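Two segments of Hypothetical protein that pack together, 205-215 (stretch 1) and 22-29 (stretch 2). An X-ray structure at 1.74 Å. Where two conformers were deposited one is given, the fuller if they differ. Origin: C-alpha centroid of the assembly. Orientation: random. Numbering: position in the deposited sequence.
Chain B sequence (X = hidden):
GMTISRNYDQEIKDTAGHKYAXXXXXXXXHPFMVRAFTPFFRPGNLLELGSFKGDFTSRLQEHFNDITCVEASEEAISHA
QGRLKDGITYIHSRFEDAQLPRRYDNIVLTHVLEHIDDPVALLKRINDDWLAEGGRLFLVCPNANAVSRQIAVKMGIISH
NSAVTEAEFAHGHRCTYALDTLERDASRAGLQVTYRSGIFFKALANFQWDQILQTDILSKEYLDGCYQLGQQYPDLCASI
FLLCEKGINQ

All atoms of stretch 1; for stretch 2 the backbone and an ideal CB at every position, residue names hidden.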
# COMPACT_ATOMS: atom_id res chain seq x y z
N ALA B 205 -6.86 -18.19 -0.28
CA ALA B 205 -7.86 -18.45 -1.28
C ALA B 205 -9.04 -19.15 -0.64
O ALA B 205 -8.91 -19.78 0.41
CB ALA B 205 -7.29 -19.28 -2.38
N ASN B 206 -10.20 -19.04 -1.27
CA ASN B 206 -11.40 -19.70 -0.76
C ASN B 206 -11.20 -21.15 -0.40
O ASN B 206 -11.60 -21.59 0.68
CB ASN B 206 -12.53 -19.59 -1.76
CG ASN B 206 -13.18 -18.24 -1.75
OD1 ASN B 206 -12.52 -17.22 -1.66
ND2 ASN B 206 -14.50 -18.22 -1.83
N PHE B 207 -10.56 -21.90 -1.29
CA PHE B 207 -10.37 -23.32 -1.01
C PHE B 207 -9.61 -23.50 0.30
O PHE B 207 -9.89 -24.43 1.05
CB PHE B 207 -9.71 -24.05 -2.20
CG PHE B 207 -8.21 -23.94 -2.27
CD1 PHE B 207 -7.60 -22.92 -2.98
CD2 PHE B 207 -7.40 -24.92 -1.69
CE1 PHE B 207 -6.22 -22.84 -3.07
CE2 PHE B 207 -6.02 -24.84 -1.78
CZ PHE B 207 -5.43 -23.80 -2.46
N GLN B 208 -8.70 -22.57 0.60
CA GLN B 208 -7.96 -22.63 1.85
C GLN B 208 -8.82 -22.21 3.04
O GLN B 208 -8.76 -22.84 4.09
CB GLN B 208 -6.68 -21.81 1.76
CG GLN B 208 -5.78 -22.28 0.62
CD GLN B 208 -4.62 -21.36 0.34
OE1 GLN B 208 -4.77 -20.13 0.32
NE2 GLN B 208 -3.46 -21.95 0.10
N TRP B 209 -9.63 -21.17 2.86
CA TRP B 209 -10.54 -20.71 3.91
C TRP B 209 -11.48 -21.84 4.33
O TRP B 209 -11.67 -22.08 5.51
CB TRP B 209 -11.39 -19.51 3.46
CG TRP B 209 -10.64 -18.24 3.41
CD1 TRP B 209 -10.29 -17.56 2.29
CD2 TRP B 209 -10.14 -17.47 4.52
NE1 TRP B 209 -9.61 -16.42 2.63
CE2 TRP B 209 -9.50 -16.34 3.99
CE3 TRP B 209 -10.19 -17.63 5.90
CZ2 TRP B 209 -8.88 -15.37 4.79
CZ3 TRP B 209 -9.59 -16.69 6.70
CH2 TRP B 209 -8.94 -15.57 6.14
N ASP B 210 -12.04 -22.53 3.36
CA ASP B 210 -13.06 -23.51 3.65
C ASP B 210 -12.49 -24.67 4.45
O ASP B 210 -13.18 -25.23 5.29
CB ASP B 210 -13.72 -24.00 2.36
CG ASP B 210 -14.45 -22.87 1.61
OD1 ASP B 210 -14.84 -21.84 2.23
OD2 ASP B 210 -14.62 -23.01 0.38
N GLN B 211 -11.22 -24.99 4.22
CA GLN B 211 -10.54 -25.98 5.05
C GLN B 211 -10.19 -25.42 6.41
O GLN B 211 -10.47 -26.04 7.42
CB GLN B 211 -9.27 -26.48 4.37
CG GLN B 211 -9.48 -27.20 3.03
CD GLN B 211 -8.17 -27.41 2.29
OE1 GLN B 211 -7.37 -28.26 2.67
NE2 GLN B 211 -7.94 -26.62 1.23
N ILE B 212 -9.60 -24.23 6.47
CA ILE B 212 -9.12 -23.70 7.73
C ILE B 212 -10.28 -23.37 8.67
O ILE B 212 -10.14 -23.42 9.90
CB ILE B 212 -8.23 -22.45 7.51
CG1 ILE B 212 -7.28 -22.25 8.70
CG2 ILE B 212 -9.09 -21.23 7.26
CD1 ILE B 212 -6.24 -21.16 8.48
N LEU B 213 -11.44 -23.04 8.10
CA LEU B 213 -12.60 -22.66 8.90
C LEU B 213 -13.20 -23.86 9.64
O LEU B 213 -13.90 -23.69 10.63
CB LEU B 213 -13.67 -21.95 8.05
CG LEU B 213 -13.34 -20.51 7.64
CD1 LEU B 213 -14.38 -19.93 6.68
CD2 LEU B 213 -13.20 -19.65 8.86
N GLN B 214 -12.89 -25.07 9.18
CA GLN B 214 -13.28 -26.28 9.91
C GLN B 214 -12.40 -26.54 11.12
O GLN B 214 -12.69 -27.43 11.90
CB GLN B 214 -13.22 -27.50 9.00
CG GLN B 214 -14.18 -27.44 7.83
CD GLN B 214 -13.99 -28.61 6.89
OE1 GLN B 214 -13.78 -28.43 5.69
NE2 GLN B 214 -14.05 -29.82 7.43
N THR B 215 -11.33 -25.76 11.29
CA THR B 215 -10.44 -25.91 12.43
C THR B 215 -10.66 -24.76 13.41
O THR B 215 -11.46 -23.87 13.16
CB THR B 215 -8.98 -25.92 11.96
OG1 THR B 215 -8.55 -24.58 11.66
CG2 THR B 215 -8.83 -26.76 10.71
N UNK B 22 -18.98 -24.72 6.21
CA UNK B 22 -18.48 -23.31 6.00
C UNK B 22 -18.13 -22.99 4.55
O UNK B 22 -17.35 -23.69 3.91
CB UNK B 22 -17.24 -23.06 6.86
N UNK B 23 -18.76 -21.92 4.05
CA UNK B 23 -18.44 -21.34 2.77
C UNK B 23 -18.02 -19.89 3.05
O UNK B 23 -18.78 -19.13 3.66
CB UNK B 23 -19.62 -21.43 1.80
N UNK B 24 -16.81 -19.55 2.64
CA UNK B 24 -16.23 -18.26 2.92
C UNK B 24 -17.14 -17.13 2.42
O UNK B 24 -17.38 -16.15 3.14
CB UNK B 24 -14.84 -18.16 2.28
N UNK B 25 -17.66 -17.27 1.21
CA UNK B 25 -18.49 -16.20 0.62
C UNK B 25 -19.79 -15.94 1.39
O UNK B 25 -20.16 -14.79 1.66
CB UNK B 25 -18.83 -16.56 -0.83
N UNK B 26 -20.44 -17.02 1.78
CA UNK B 26 -21.72 -16.93 2.45
C UNK B 26 -21.57 -16.67 3.95
O UNK B 26 -22.32 -15.88 4.52
CB UNK B 26 -22.52 -18.22 2.22
N UNK B 27 -20.59 -17.31 4.58
CA UNK B 27 -20.46 -17.24 6.02
C UNK B 27 -19.59 -16.11 6.50
O UNK B 27 -19.77 -15.63 7.61
CB UNK B 27 -19.90 -18.56 6.55
N UNK B 28 -18.65 -15.68 5.68
CA UNK B 28 -17.72 -14.63 6.10
C UNK B 28 -18.01 -13.34 5.32
O UNK B 28 -18.26 -12.28 5.92
CB UNK B 28 -16.27 -15.07 5.89
N UNK B 29 -18.04 -13.42 4.00
CA UNK B 29 -18.15 -12.21 3.23
C UNK B 29 -19.53 -11.53 3.28
O UNK B 29 -19.60 -10.29 3.31
CB UNK B 29 -17.79 -12.53 1.78

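Position 22 lies beside Leu213, near the C-terminal part of stretch 1, with CA-to-CB directed toward stretch 1. Its ideal CB is 3.9 Å from Leu213 CB, and the backbone carbonyl of Leu213 and the amide of Gln214 lie beyond. A leucine, a methionine or an aromatic could pack on the Leu213 side chain and reach over the polar backbone beside it. The deposited residue is Tyr22: its CB packs 3.9 Å from Leu213 CB, and its ring meets the turn obliquely, CD2 lying 3.5 Å from Leu213 O.

Position 23 has an extended backbone (phi/psi -120/122) just before a helix begins, and its CB points away from stretch 1. The site asks for a short capping side chain: Ser, Thr, Asp or Asn. Asn23 is found, and Asn23 OD1 accepts a weak hydrogen bond of 3.3 Å from the N of position 26, capping the helix.

At position 24 the backbone amide engages a side chain of stretch 1. Its amide N lies 3.0 Å from Asp210 OD1, a hydrogen bond available to any residue but proline, since a first-turn helical N-H has no backbone acceptor within its own helix. The CB points toward stretch 1, 3.9 Å from Trp209 CB, and the indole stands beyond it with a face to cover. A flat ring suits best, though leucine or methionine could also lie there. Phe24 takes the place with chi1 at t. Its ring stacks face to face on the five-membered ring of Trp209, centroids 3.8 Å apart and planes at 14°, while Phe24 CD2 comes 3.7 Å from Asn206 OD1.

At position 25 CB points sideways, 4.7 Å from Asn206 ND2. That amide is a donor, so Asp, Glu, Asn or Gln could answer it. The deposited Asp25, chi1 m, turns its carboxylate back to accept a weak hydrogen bond from Asn206 ND2 to Asp25 OD1, 3.2 Å long.

Position 26 is out of reach of stretch 1, which sets no requirement here; Phe26 makes no contact with it.

Position 27 points toward stretch 1, but nothing there lies within 5.5 Å of the ideal CB. The nearer opportunity is the free amide of 23, which an acceptor could reach. Asp27 does so: OD2 accepts from Asn23 N at 2.7 Å, bracing the start of the helix.

Position 28 also points toward stretch 1, its ideal CB 5.3 Å from Leu213 CD1. A modest aliphatic, Val, Ile or Leu, would suit the gap. Val28 sends CG2 to 4.1 Å from Leu213 CD1.

Position 29 is beyond reach, leaving the choice open; selenomethionine Met29 makes no contact with stretch 1.

Stretch 2 22-29: YNFDFDVM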
# COMPACT_ATOMS: atom_id res chain seq x y z
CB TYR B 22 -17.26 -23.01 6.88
CG TYR B 22 -17.63 -22.82 8.33
CD1 TYR B 22 -18.47 -21.78 8.72
CD2 TYR B 22 -17.15 -23.70 9.30
CE1 TYR B 22 -18.83 -21.61 10.05
CE2 TYR B 22 -17.50 -23.53 10.64
CZ TYR B 22 -18.34 -22.49 11.01
OH TYR B 22 -18.69 -22.34 12.33
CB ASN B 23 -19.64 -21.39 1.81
CG ASN B 23 -19.46 -20.49 0.58
OD1 ASN B 23 -20.42 -19.87 0.12
ND2 ASN B 23 -18.24 -20.41 0.06
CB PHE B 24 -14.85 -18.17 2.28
CG PHE B 24 -14.15 -16.87 2.50
CD1 PHE B 24 -13.61 -16.57 3.74
CD2 PHE B 24 -14.01 -15.96 1.47
CE1 PHE B 24 -12.95 -15.35 3.93
CE2 PHE B 24 -13.34 -14.73 1.68
CZ PHE B 24 -12.84 -14.42 2.90
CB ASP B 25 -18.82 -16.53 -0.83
CG ASP B 25 -17.58 -16.75 -1.66
OD1 ASP B 25 -16.69 -15.84 -1.70
OD2 ASP B 25 -17.50 -17.83 -2.28
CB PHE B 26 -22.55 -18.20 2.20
CG PHE B 26 -23.18 -18.27 0.82
CD1 PHE B 26 -22.57 -17.70 -0.29
CD2 PHE B 26 -24.36 -18.94 0.64
CE1 PHE B 26 -23.15 -17.77 -1.55
CE2 PHE B 26 -24.94 -19.03 -0.61
CZ PHE B 26 -24.33 -18.44 -1.71
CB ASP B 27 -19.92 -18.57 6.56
CG ASP B 27 -20.89 -19.71 6.32
OD1 ASP B 27 -22.06 -19.56 6.69
OD2 ASP B 27 -20.49 -20.73 5.72
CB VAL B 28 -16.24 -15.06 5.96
CG1 VAL B 28 -15.32 -13.87 6.18
CG2 VAL B 28 -15.89 -16.18 6.93
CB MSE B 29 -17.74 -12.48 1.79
CG MSE B 29 -16.27 -12.78 1.56
SE MSE B 29 -15.14 -11.37 2.17
CE MSE B 29 -15.79 -10.07 0.93
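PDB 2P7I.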